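Local coordinates for 3-dehydroquinate dehydratase (Enterococcus faecalis, PDB 4PH6), which catalyses the cis-dehydration of 3-dehydroquinate to 3-dehydroshikimate through an imine intermediate, the third step of the chorismate pathway, at residues E156-A159 / R160-M164. Numbering follows the deposited sequence.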
ATOM      1  N   GLU A 156      19.672  -9.180  -3.294  1.00  9.89           N
ATOM      2  CA  GLU A 156      19.717  -9.817  -4.601  1.00 10.59           C
ATOM      3  C   GLU A 156      18.813  -9.091  -5.598  1.00  8.56           C
ATOM      4  O   GLU A 156      19.175  -8.940  -6.756  1.00 10.81           O
ATOM      5  CB  GLU A 156      19.343 -11.299  -4.484  1.00  9.67           C
ATOM      6  CG  GLU A 156      19.222 -12.039  -5.802  1.00 11.25           C
ATOM      7  CD  GLU A 156      20.498 -12.019  -6.626  1.00 16.59           C
ATOM      8  OE1 GLU A 156      20.389 -12.147  -7.866  1.00  9.34           O
ATOM      9  OE2 GLU A 156      21.599 -11.877  -6.035  1.00 12.92           O
ATOM     10  N   ILE A 157      17.655  -8.628  -5.143  1.00 10.14           N
ATOM     11  CA  ILE A 157      16.769  -7.807  -5.971  1.00  7.76           C
ATOM     12  C   ILE A 157      17.487  -6.516  -6.375  1.00 14.75           C
ATOM     13  O   ILE A 157      17.455  -6.108  -7.541  1.00 10.89           O
ATOM     14  CB  ILE A 157      15.452  -7.482  -5.235  1.00  7.74           C
ATOM     15  CG1 ILE A 157      14.755  -8.784  -4.807  1.00 13.07           C
ATOM     16  CG2 ILE A 157      14.531  -6.628  -6.124  1.00  7.32           C
ATOM     17  CD1 ILE A 157      13.487  -8.618  -3.984  1.00 12.28           C
ATOM     18  N   VAL A 158      18.147  -5.887  -5.405  1.00  9.24           N
ATOM     19  CA  VAL A 158      18.910  -4.669  -5.653  1.00  6.04           C
ATOM     20  C   VAL A 158      20.079  -4.949  -6.607  1.00  9.11           C
ATOM     21  O   VAL A 158      20.361  -4.154  -7.501  1.00  7.93           O
ATOM     22  CB  VAL A 158      19.451  -4.060  -4.320  1.00  6.58           C
ATOM     23  CG1 VAL A 158      20.477  -2.977  -4.581  1.00  6.89           C
ATOM     24  CG2 VAL A 158      18.296  -3.516  -3.471  1.00  8.22           C
ATOM     25  N   ALA A 159      20.755  -6.076  -6.414  1.00  6.56           N
ATOM     26  CA  ALA A 159      21.886  -6.422  -7.249  1.00 17.28           C
ATOM     27  C   ALA A 159      21.429  -6.662  -8.677  1.00 15.97           C
ATOM     28  O   ALA A 159      22.111  -6.262  -9.621  1.00 17.20           O
ATOM     29  CB  ALA A 159      22.618  -7.659  -6.701  1.00  7.26           C
ATOM     30  N   ARG A 160      20.274  -7.304  -8.835  1.00  6.33           N
ATOM     31  CA  ARG A 160      19.761  -7.565 -10.171  1.00  6.19           C
ATOM     32  C   ARG A 160      19.361  -6.268 -10.856  1.00  6.23           C
ATOM     33  O   ARG A 160      19.649  -6.075 -12.034  1.00 12.98           O
ATOM     34  CB  ARG A 160      18.593  -8.543 -10.130  1.00  5.71           C
ATOM     35  CG  ARG A 160      19.024  -9.949  -9.742  1.00  5.76           C
ATOM     36  CD  ARG A 160      17.891 -10.936  -9.865  1.00  9.75           C
ATOM     37  NE  ARG A 160      18.230 -12.226  -9.264  1.00 16.39           N
ATOM     38  CZ  ARG A 160      17.402 -13.270  -9.211  1.00 13.21           C
ATOM     39  NH1 ARG A 160      16.182 -13.188  -9.724  1.00  4.86           N
ATOM     40  NH2 ARG A 160      17.792 -14.391  -8.624  1.00 15.29           N
ATOM     41  N   LEU A 161      18.720  -5.366 -10.119  1.00  6.05           N
ATOM     42  CA  LEU A 161      18.333  -4.089 -10.698  1.00 10.69           C
ATOM     43  C   LEU A 161      19.595  -3.312 -11.074  1.00 12.71           C
ATOM     44  O   LEU A 161      19.637  -2.636 -12.100  1.00  6.97           O
ATOM     45  CB  LEU A 161      17.453  -3.283  -9.727  1.00  5.95           C
ATOM     46  CG  LEU A 161      16.031  -3.828  -9.553  1.00 14.07           C
ATOM     47  CD1 LEU A 161      15.316  -3.161  -8.386  1.00  8.41           C
ATOM     48  CD2 LEU A 161      15.208  -3.691 -10.848  1.00  5.44           C
ATOM     49  N   ARG A 162      20.626  -3.422 -10.250  1.00  7.02           N
ATOM     50  CA  ARG A 162      21.867  -2.705 -10.517  1.00  9.00           C
ATOM     51  C   ARG A 162      22.612  -3.276 -11.721  1.00  8.02           C
ATOM     52  O   ARG A 162      23.269  -2.530 -12.440  1.00  8.53           O
ATOM     53  CB  ARG A 162      22.790  -2.731  -9.291  1.00 11.06           C
ATOM     54  CG  ARG A 162      22.362  -1.820  -8.141  1.00  7.91           C
ATOM     55  CD  ARG A 162      23.364  -1.916  -7.018  1.00  9.14           C
ATOM     56  NE  ARG A 162      24.630  -1.299  -7.399  1.00 15.68           N
ATOM     57  CZ  ARG A 162      25.777  -1.515  -6.775  1.00 12.55           C
ATOM     58  NH1 ARG A 162      25.831  -2.367  -5.754  1.00  9.58           N
ATOM     59  NH2 ARG A 162      26.867  -0.898  -7.190  1.00 13.69           N
ATOM     60  N   GLN A 163      22.515  -4.587 -11.937  1.00  7.81           N
ATOM     61  CA  GLN A 163      23.182  -5.213 -13.082  1.00  8.18           C
ATOM     62  C   GLN A 163      22.509  -4.814 -14.405  1.00  9.45           C
ATOM     63  O   GLN A 163      23.185  -4.674 -15.421  1.00 13.07           O
ATOM     64  CB  GLN A 163      23.212  -6.745 -12.939  1.00  8.03           C
ATOM     65  CG  GLN A 163      24.048  -7.288 -11.752  1.00 16.15           C
ATOM     66  CD  GLN A 163      25.478  -7.682 -12.149  1.00 31.28           C
ATOM     67  OE1 GLN A 163      25.854  -7.592 -13.339  1.00 29.21           O
ATOM     68  NE2 GLN A 163      26.283  -8.119 -11.159  1.00  9.43           N
ATOM     69  N   MET A 164      21.187  -4.632 -14.391  1.00  7.55           N
ATOM     70  CA  MET A 164      20.476  -4.169 -15.575  1.00  7.53           C
ATOM     71  C   MET A 164      20.927  -2.774 -15.971  1.00 12.15           C
ATOM     72  O   MET A 164      21.169  -2.507 -17.146  1.00  8.36           O
ATOM     73  CB  MET A 164      18.964  -4.163 -15.341  1.00 10.62           C
ATOM     74  CG  MET A 164      18.384  -5.519 -14.988  1.00  7.52           C
ATOM     75  SD  MET A 164      16.619  -5.411 -14.635  1.00  6.02           S
ATOM     76  CE  MET A 164      16.404  -6.813 -13.544  1.00 15.96           C
TER
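The guanidinium of Arg160 receives the carboxylate of Glu156 at its edge, close to the guanidinium plane, and the two flat groups are turned 74° against each other. With this twist the salt bridge is a single bond: Arg160 NE donates to Glu156 OE1 over 2.6 Å, with an N-H...O angle of 160°, and OE1 answers with its anti lone pair, the one facing away from OE2. Glu156 reaches this spot because CG stands anti to the backbone N (chi1 174°) and the chain then bends at chi2, while Arg160 runs extended from CG to NE, outward and somewhat back toward the start of the helix. The pair is an i to i+4 bridge on helix 154-166, which links strands 140-147 and 171-176 of the (beta/alpha)8 barrel. Beneath it runs the regular helical ladder, with Arg160 N bonded to Glu156 O at 2.9 Å and Leu161 N to Ile157 O at 3.0 Å. On the buried side, Ile157 CG2 lies 4.2 Å from Leu161 CD1, and both side chains pack on Ile174 of strand 171-176. One residue further along, the aliphatic part of Arg162 crosses Val158, with CD 3.9 Å from CG1, beside helix 181-197. Arg160 NH1 is hydrogen-bonded to Asn145 OD1 on strand 140-147, a strand that also carries His146, predicted to be the catalytic proton donor/acceptor. Held at NE by a carboxylate and at NH1 by an amide, the guanidinium is probably restrained from rotating, and its positive charge is probably offset largely by Glu156.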